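Local coordinates for SusD superfamily protein (Bacteroides thetaiotaomicron, PDB 3MCX), which is of uncharacterised function but, as a SusD-family outer-membrane protein, probably binds glycans at the cell surface for uptake, and also binds zinc ions, at residues A[95-100]-A[157-161]; A[209-213]-A[362-366]; A[201-206]-A[224-228]. All coordinates share one frame; numbering follows the deposited sequence. Where two conformers were deposited one is given.

Interaction 1: A[95-100]-A[157-161]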
loop_
_atom_site.group_PDB
_atom_site.type_symbol
_atom_site.label_atom_id
_atom_site.label_comp_id
_atom_site.label_asym_id
_atom_site.label_seq_id
_atom_site.Cartn_x
_atom_site.Cartn_y
_atom_site.Cartn_z
ATOM N N ILE A 95 -16.722 -1.407 -0.253
ATOM C CA ILE A 95 -17.184 -2.767 0.067
ATOM C C ILE A 95 -18.682 -2.904 -0.229
ATOM O O ILE A 95 -19.129 -3.858 -0.878
ATOM C CB ILE A 95 -16.857 -3.121 1.528
ATOM C CG1 ILE A 95 -15.351 -3.342 1.663
ATOM C CG2 ILE A 95 -17.682 -4.347 1.974
ATOM C CD1 ILE A 95 -14.841 -3.436 3.102
ATOM N N ARG A 96 -19.438 -1.922 0.202
ATOM C CA ARG A 96 -20.875 -1.942 -0.039
ATOM C C ARG A 96 -21.207 -1.986 -1.529
ATOM O O ARG A 96 -22.075 -2.720 -1.945
ATOM C CB ARG A 96 -21.554 -0.804 0.704
ATOM C CG ARG A 96 -21.442 -1.001 2.214
ATOM C CD ARG A 96 -22.135 0.052 3.048
ATOM N NE ARG A 96 -22.194 1.392 2.484
ATOM C CZ ARG A 96 -21.553 2.404 3.036
ATOM N NH1 ARG A 96 -20.857 2.162 4.123
ATOM N NH2 ARG A 96 -21.611 3.586 2.533
ATOM N N GLN A 97 -20.506 -1.203 -2.315
ATOM C CA GLN A 97 -20.721 -1.227 -3.753
ATOM C C GLN A 97 -20.352 -2.577 -4.370
ATOM O O GLN A 97 -21.058 -3.073 -5.239
ATOM C CB GLN A 97 -19.973 -0.083 -4.431
ATOM C CG GLN A 97 -20.561 1.289 -4.054
ATOM C CD GLN A 97 -20.034 2.427 -4.911
ATOM O OE1 GLN A 97 -19.282 2.219 -5.856
ATOM N NE2 GLN A 97 -20.452 3.651 -4.571
ATOM N N THR A 98 -19.246 -3.174 -3.929
ATOM C CA THR A 98 -18.907 -4.518 -4.392
ATOM C C THR A 98 -20.006 -5.526 -4.042
ATOM O O THR A 98 -20.366 -6.378 -4.872
ATOM C CB THR A 98 -17.545 -5.079 -3.935
ATOM O OG1 THR A 98 -17.490 -5.304 -2.503
ATOM C CG2 THR A 98 -16.381 -4.180 -4.373
ATOM N N ASN A 99 -20.568 -5.417 -2.836
ATOM C CA ASN A 99 -21.614 -6.333 -2.434
ATOM C C ASN A 99 -22.883 -6.164 -3.252
ATOM O O ASN A 99 -23.533 -7.132 -3.659
ATOM C CB ASN A 99 -21.895 -6.172 -0.932
ATOM C CG ASN A 99 -20.831 -6.853 -0.091
ATOM O OD1 ASN A 99 -20.326 -7.891 -0.492
ATOM N ND2 ASN A 99 -20.530 -6.308 1.084
ATOM N N ASN A 100 -23.257 -4.908 -3.530
ATOM C CA ASN A 100 -24.407 -4.630 -4.365
ATOM C C ASN A 100 -24.256 -5.190 -5.801
ATOM O O ASN A 100 -25.163 -5.783 -6.342
ATOM C CB ASN A 100 -24.672 -3.119 -4.411
ATOM C CG ASN A 100 -25.173 -2.573 -3.062
ATOM O OD1 ASN A 100 -25.509 -3.342 -2.140
ATOM N ND2 ASN A 100 -25.214 -1.241 -2.940
ATOM N N GLU A 157 -18.626 -7.399 6.063
ATOM C CA GLU A 157 -19.853 -7.383 5.226
ATOM C C GLU A 157 -19.661 -8.121 3.902
ATOM O O GLU A 157 -18.807 -7.757 3.110
ATOM C CB GLU A 157 -20.268 -5.943 4.924
ATOM C CG GLU A 157 -20.634 -5.167 6.164
ATOM C CD GLU A 157 -21.153 -3.747 5.868
ATOM O OE1 GLU A 157 -21.404 -3.433 4.674
ATOM O OE2 GLU A 157 -21.336 -2.966 6.835
ATOM N N THR A 158 -20.471 -9.143 3.654
ATOM C CA THR A 158 -20.388 -9.914 2.401
ATOM C C THR A 158 -21.734 -10.005 1.660
ATOM O O THR A 158 -21.904 -10.803 0.729
ATOM C CB THR A 158 -19.801 -11.318 2.637
ATOM O OG1 THR A 158 -20.643 -12.053 3.524
ATOM C CG2 THR A 158 -18.348 -11.248 3.198
ATOM N N SER A 159 -22.671 -9.178 2.078
ATOM C CA SER A 159 -23.990 -9.110 1.469
ATOM C C SER A 159 -24.408 -7.653 1.553
ATOM O O SER A 159 -23.828 -6.886 2.319
ATOM C CB SER A 159 -24.985 -10.013 2.216
ATOM O OG SER A 159 -25.055 -9.646 3.599
ATOM N N PRO A 160 -25.406 -7.247 0.759
ATOM C CA PRO A 160 -25.836 -5.849 0.896
ATOM C C PRO A 160 -26.205 -5.515 2.338
ATOM O O PRO A 160 -26.722 -6.369 3.052
ATOM C CB PRO A 160 -27.052 -5.778 -0.025
ATOM C CG PRO A 160 -26.671 -6.724 -1.144
ATOM C CD PRO A 160 -26.031 -7.907 -0.404
ATOM N N SER A 161 -25.903 -4.279 2.739
ATOM C CA SER A 161 -26.010 -3.841 4.131
ATOM C C SER A 161 -27.386 -4.065 4.740
ATOM O O SER A 161 -28.393 -3.629 4.189
ATOM C CB SER A 161 -25.663 -2.353 4.245
ATOM O OG SER A 161 -24.284 -2.149 4.031
HETATM O O HOH W 1 -23.018 -9.522 -1.996
HETATM O O HOH W 2 -22.346 -4.429 2.126
HETATM O O HOH W 3 -24.444 -2.901 0.184
#

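Interaction 2: A[209-213]-A[362-366]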
loop_
_atom_site.group_PDB
_atom_site.type_symbol
_atom_site.label_atom_id
_atom_site.label_comp_id
_atom_site.label_asym_id
_atom_site.label_seq_id
_atom_site.Cartn_x
_atom_site.Cartn_y
_atom_site.Cartn_z
ATOM N N SER A 209 0.062 -12.755 -2.452
ATOM C CA SER A 209 1.406 -12.913 -1.857
ATOM C C SER A 209 1.633 -11.923 -0.726
ATOM O O SER A 209 2.236 -12.280 0.299
ATOM C CB SER A 209 2.549 -12.886 -2.888
ATOM O OG SER A 209 2.832 -11.582 -3.362
ATOM N N ARG A 210 1.151 -10.692 -0.887
ATOM C CA ARG A 210 1.232 -9.695 0.154
ATOM C C ARG A 210 0.402 -10.092 1.352
ATOM O O ARG A 210 0.844 -9.961 2.478
ATOM C CB ARG A 210 0.769 -8.351 -0.417
ATOM C CG ARG A 210 0.773 -7.200 0.599
ATOM C CD ARG A 210 0.109 -5.958 0.065
ATOM N NE ARG A 210 0.841 -5.332 -1.026
ATOM C CZ ARG A 210 0.378 -4.316 -1.756
ATOM N NH1 ARG A 210 -0.835 -3.842 -1.557
ATOM N NH2 ARG A 210 1.140 -3.768 -2.681
ATOM N N VAL A 211 -0.845 -10.508 1.104
ATOM C CA VAL A 211 -1.721 -10.908 2.198
ATOM C C VAL A 211 -1.139 -12.076 3.016
ATOM O O VAL A 211 -1.028 -12.011 4.255
ATOM C CB VAL A 211 -3.162 -11.216 1.674
ATOM C CG1 VAL A 211 -4.040 -11.812 2.758
ATOM C CG2 VAL A 211 -3.768 -9.964 1.064
ATOM N N TYR A 212 -0.794 -13.156 2.325
ATOM C CA TYR A 212 -0.243 -14.339 2.998
ATOM C C TYR A 212 1.043 -14.005 3.761
ATOM O O TYR A 212 1.274 -14.492 4.870
ATOM C CB TYR A 212 0.025 -15.418 1.969
ATOM C CG TYR A 212 -1.173 -16.211 1.478
ATOM C CD1 TYR A 212 -2.098 -16.765 2.363
ATOM C CD2 TYR A 212 -1.355 -16.442 0.103
ATOM C CE1 TYR A 212 -3.172 -17.540 1.894
ATOM C CE2 TYR A 212 -2.412 -17.221 -0.360
ATOM C CZ TYR A 212 -3.321 -17.752 0.524
ATOM O OH TYR A 212 -4.368 -18.532 0.048
ATOM N N LEU A 213 1.907 -13.186 3.177
ATOM C CA LEU A 213 3.175 -12.829 3.828
ATOM C C LEU A 213 2.883 -12.171 5.190
ATOM O O LEU A 213 3.523 -12.485 6.190
ATOM C CB LEU A 213 4.021 -11.895 2.925
ATOM C CG LEU A 213 5.426 -11.538 3.422
ATOM C CD1 LEU A 213 6.354 -12.745 3.671
ATOM C CD2 LEU A 213 6.048 -10.535 2.438
ATOM N N ASN A 362 8.703 -10.370 -1.955
ATOM C CA ASN A 362 7.793 -11.240 -1.181
ATOM C C ASN A 362 8.238 -12.674 -1.272
ATOM O O ASN A 362 8.271 -13.383 -0.271
ATOM C CB ASN A 362 6.345 -11.129 -1.694
ATOM C CG ASN A 362 5.673 -9.816 -1.332
ATOM O OD1 ASN A 362 6.209 -9.004 -0.582
ATOM N ND2 ASN A 362 4.451 -9.591 -1.896
ATOM N N ALA A 363 8.583 -13.134 -2.476
ATOM C CA ALA A 363 9.122 -14.492 -2.617
ATOM C C ALA A 363 10.427 -14.687 -1.836
ATOM O O ALA A 363 10.627 -15.722 -1.201
ATOM C CB ALA A 363 9.316 -14.858 -4.125
ATOM N N ALA A 364 11.338 -13.725 -1.933
ATOM C CA ALA A 364 12.606 -13.852 -1.244
ATOM C C ALA A 364 12.403 -13.974 0.272
ATOM O O ALA A 364 12.996 -14.862 0.892
ATOM C CB ALA A 364 13.516 -12.684 -1.565
ATOM N N GLU A 365 11.555 -13.116 0.818
ATOM C CA GLU A 365 11.284 -13.089 2.262
ATOM C C GLU A 365 10.537 -14.380 2.682
ATOM O O GLU A 365 10.914 -15.021 3.653
ATOM C CB GLU A 365 10.501 -11.848 2.658
ATOM C CG GLU A 365 10.277 -11.685 4.154
ATOM C CD GLU A 365 9.528 -10.427 4.514
ATOM O OE1 GLU A 365 9.377 -9.506 3.664
ATOM O OE2 GLU A 365 9.047 -10.372 5.680
ATOM N N ALA A 366 9.516 -14.774 1.921
ATOM C CA ALA A 366 8.763 -15.977 2.248
ATOM C C ALA A 366 9.658 -17.212 2.198
ATOM O O ALA A 366 9.539 -18.099 3.041
ATOM C CB ALA A 366 7.565 -16.140 1.321
#

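Interaction 3: A[201-206]-A[224-228]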
loop_
_atom_site.group_PDB
_atom_site.type_symbol
_atom_site.label_atom_id
_atom_site.label_comp_id
_atom_site.label_asym_id
_atom_site.label_seq_id
_atom_site.Cartn_x
_atom_site.Cartn_y
_atom_site.Cartn_z
ATOM N N TYR A 201 -5.604 -11.816 -13.202
ATOM C CA TYR A 201 -5.156 -12.967 -12.421
ATOM C C TYR A 201 -3.810 -12.680 -11.743
ATOM O O TYR A 201 -3.614 -13.033 -10.574
ATOM C CB TYR A 201 -5.086 -14.219 -13.331
ATOM C CG TYR A 201 -4.490 -15.430 -12.668
ATOM C CD1 TYR A 201 -3.124 -15.666 -12.696
ATOM C CD2 TYR A 201 -5.308 -16.344 -11.995
ATOM C CE1 TYR A 201 -2.590 -16.798 -12.078
ATOM C CE2 TYR A 201 -4.786 -17.468 -11.392
ATOM C CZ TYR A 201 -3.439 -17.682 -11.431
ATOM O OH TYR A 201 -2.953 -18.791 -10.813
ATOM N N TRP A 202 -2.899 -12.084 -12.506
ATOM C CA TRP A 202 -1.536 -11.812 -12.028
ATOM C C TRP A 202 -1.552 -10.828 -10.869
ATOM O O TRP A 202 -0.845 -11.039 -9.877
ATOM C CB TRP A 202 -0.633 -11.363 -13.196
ATOM C CG TRP A 202 -0.765 -12.324 -14.319
ATOM C CD1 TRP A 202 -1.406 -12.120 -15.507
ATOM C CD2 TRP A 202 -0.372 -13.700 -14.306
ATOM N NE1 TRP A 202 -1.390 -13.258 -16.244
ATOM C CE2 TRP A 202 -0.790 -14.260 -15.525
ATOM C CE3 TRP A 202 0.295 -14.515 -13.384
ATOM C CZ2 TRP A 202 -0.557 -15.600 -15.862
ATOM C CZ3 TRP A 202 0.537 -15.829 -13.714
ATOM C CH2 TRP A 202 0.093 -16.371 -14.937
ATOM N N ALA A 203 -2.358 -9.773 -10.977
ATOM C CA ALA A 203 -2.519 -8.811 -9.898
ATOM C C ALA A 203 -3.067 -9.491 -8.638
ATOM O O ALA A 203 -2.635 -9.217 -7.519
ATOM C CB ALA A 203 -3.476 -7.688 -10.318
ATOM N N ALA A 204 -4.083 -10.320 -8.821
ATOM C CA ALA A 204 -4.699 -10.994 -7.689
ATOM C C ALA A 204 -3.743 -11.963 -6.966
ATOM O O ALA A 204 -3.699 -11.993 -5.737
ATOM C CB ALA A 204 -6.015 -11.719 -8.109
ATOM N N GLN A 205 -2.957 -12.723 -7.711
ATOM C CA GLN A 205 -1.963 -13.585 -7.076
ATOM C C GLN A 205 -0.884 -12.743 -6.401
ATOM O O GLN A 205 -0.436 -13.109 -5.318
ATOM C CB GLN A 205 -1.342 -14.556 -8.094
ATOM C CG GLN A 205 -2.182 -15.773 -8.406
ATOM C CD GLN A 205 -2.143 -16.792 -7.260
ATOM O OE1 GLN A 205 -2.656 -16.538 -6.178
ATOM N NE2 GLN A 205 -1.504 -17.923 -7.495
ATOM N N ALA A 206 -0.482 -11.631 -7.014
ATOM C CA ALA A 206 0.489 -10.715 -6.407
ATOM C C ALA A 206 -0.056 -10.190 -5.082
ATOM O O ALA A 206 0.632 -10.215 -4.056
ATOM C CB ALA A 206 0.801 -9.539 -7.364
ATOM N N ALA A 224 2.044 -18.149 -4.292
ATOM C CA ALA A 224 1.388 -17.082 -5.047
ATOM C C ALA A 224 2.400 -16.228 -5.780
ATOM O O ALA A 224 2.212 -15.903 -6.964
ATOM C CB ALA A 224 0.510 -16.218 -4.144
ATOM N N ALA A 225 3.469 -15.811 -5.082
ATOM C CA ALA A 225 4.472 -14.932 -5.691
ATOM C C ALA A 225 5.158 -15.653 -6.840
ATOM O O ALA A 225 5.331 -15.089 -7.904
ATOM C CB ALA A 225 5.499 -14.454 -4.643
ATOM N N THR A 226 5.548 -16.911 -6.647
ATOM C CA THR A 226 6.254 -17.634 -7.723
ATOM C C THR A 226 5.361 -17.976 -8.905
ATOM O O THR A 226 5.848 -18.104 -10.029
ATOM C CB THR A 226 7.035 -18.879 -7.225
ATOM O OG1 THR A 226 6.162 -19.782 -6.550
ATOM C CG2 THR A 226 8.201 -18.478 -6.311
ATOM N N ASP A 227 4.063 -18.131 -8.678
ATOM C CA ASP A 227 3.140 -18.257 -9.802
ATOM C C ASP A 227 3.296 -17.033 -10.708
ATOM O O ASP A 227 3.526 -17.199 -11.915
ATOM C CB ASP A 227 1.708 -18.389 -9.293
ATOM C CG ASP A 227 0.682 -18.681 -10.386
ATOM O OD1 ASP A 227 1.023 -19.029 -11.526
ATOM O OD2 ASP A 227 -0.510 -18.577 -10.054
ATOM N N VAL A 228 3.262 -15.836 -10.130
ATOM C CA VAL A 228 3.429 -14.615 -10.935
ATOM C C VAL A 228 4.799 -14.581 -11.628
ATOM O O VAL A 228 4.904 -14.317 -12.826
ATOM C CB VAL A 228 3.225 -13.351 -10.093
ATOM C CG1 VAL A 228 3.464 -12.083 -10.971
ATOM C CG2 VAL A 228 1.809 -13.368 -9.444
#

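Interaction 1: A[95-100]-A[157-161]
With CG set beside its own backbone N and anti to its carbonyl carbon (chi1 -77°), Asn99 sends its carboxamide off helix 81-106 toward the loop residue Glu157, whose CG takes the same setting and whose chain then runs extended to its carboxylate. Residues 157-161 belong to the loop between helix 115-140 and helix 172-186, which is laid here against helix 81-106. The amide of Asn99 does most of the joining. Its ND2 donates to the backbone O of Glu157 at 3.0 Å, a nearly straight bond (169°) in which the acceptor lies close to the amide plane; the donor, however, sits above the carbonyl plane of Glu157. The other hydrogen of ND2 goes to a water 2.8 Å away, which in turn lies within hydrogen-bonding distance of Glu157 OE1 and the Ser159 backbone O. Asn99 OD1 rests against the backbone of Thr158 and is held by Arg129 of helix 115-140, so both ends of the amide are engaged and its rotation is fixed. Asparagine suits the place because a short, flat group carries donor and acceptor together.

Beside it, in the modelled conformer, the aliphatic part of Arg96 runs along Ser161 and Glu157, though its exact place is doubtful. Ser161 OG also gives a weak hydrogen bond to Glu157 OE1. The Pro160 ring lies alongside Asn100, its CB 3.6 Å from Asn100 OD1.

The loop has no regular structure and no strand partner: Glu157 O takes the amide of Asn99, while Thr158 O and Ser159 O lie by waters. The chemistry is therefore chiefly polar and partly hydrated, led by a single side-chain amide.

Interaction 2: A[209-213]-A[362-366]
Two helices of the SusD family, which is grouped in the TPR clan, pack here: residues 209-213 of helix 201-214 and 362-366 of helix 356-370 run in nearly the same direction, their axes 26° apart and 10.5 Å at closest approach. Leu213 fills much of the interval. Its side chain leaves with CG anti to the backbone N (chi1 -175°), pointing the two methyls at the other helix; CD2 reaches Asn362 OD1 at 3.4 Å, and CD1 lies 4.3 Å from Ala366 CB. Glu365 passes this leucine at about a right angle, with OE1 3.7 Å from Leu213 CD2. A branched leucine can thus touch three residues, and the small Ala366 permits the approach.

One turn earlier the contact is polar. Asn362 ND2 donates to Ser209 OG at 3.0 Å, nearly straight at 164° and close to the amide plane. Ser209 OG is also bonded to the backbone O of Ala206 in its own helix, while Asn362 OD1 receives Arg410, so each of these buried polar groups has a further partner.

Helix 403-414 lies against Glu365, whose OE2 forms a salt bridge with Arg426. Arg210 makes one with Glu358, and helix 218-231 packs against Ser209 and Ala363.

Interaction 3: A[201-206]-A[224-228]
Tyr201, Gln205 and Asp227 meet at one carboxylate oxygen. Asp227 extends from helix 218-231 with CG anti to its backbone N (chi1 -174°), which carries OD2 to the neighbouring helix 201-214. There Tyr201 OH donates to it at 2.6 Å on the syn lone pair, and Gln205 NE2 donates at 2.8 Å on the anti lone pair, almost straight. The phenol meets the oxygen edge-on, ring and carboxylate planes 75° apart. The Gln205 chain bends at chi2 (-75°), which turns its amide toward OD2, near the amide plane. The other oxygen, OD1, is bonded to Asn231 of its own helix.

Next to these groups the helices pack closely, carbons against backbone oxygens and against each other. Val228 CG2 settles 3.6 Å from both Gln205 CB and the backbone O of Trp202, and 4.4 Å from Trp202 CE3. Ala224 CB lies 3.5 Å from the backbone O of Gln205; its small size suits axes only 8.6 Å apart. Trp202 CZ3 approaches the backbone O of Asp227 at 3.7 Å, while its indole NE1 turns elsewhere, to the backbone of Gln192, and Tyr201 CD1 lies over one indole face, offset toward its rim.

Without this carboxylate, as with an alanine at Asp227, the Tyr201 hydroxyl and the Gln205 amide are likely to lose their shared acceptor, and the glutamine to be less held in its bend.

Two neutral donors on one oxygen, plus Asn231 on the other, hold the carboxylate in a fixed orientation and would be expected to favour its charged form. In this antiparallel helical hairpin, side-chain hydrogen bonds thus accompany close helix packing.

In the fold
Following the chain from the N terminus, interaction 1 comes first: helix 81-106 meets a loop that follows helix 115-140, closing a segment that holds mostly helix. It ends before the others open, and its nearest atoms stay about 13 Å from either. Interaction 3 closes a short loop, joining helices 201-214 and 218-231 as a hairpin. Interaction 2 starts from the same helix 201-214, farther along, and reaches 149 residues on to helix 356-370, so the two cross along the sequence. They also touch in space, where Ser209 and Ala363 pack on Ala225, so that helices 201-214, 218-231 and 356-370 form one cluster.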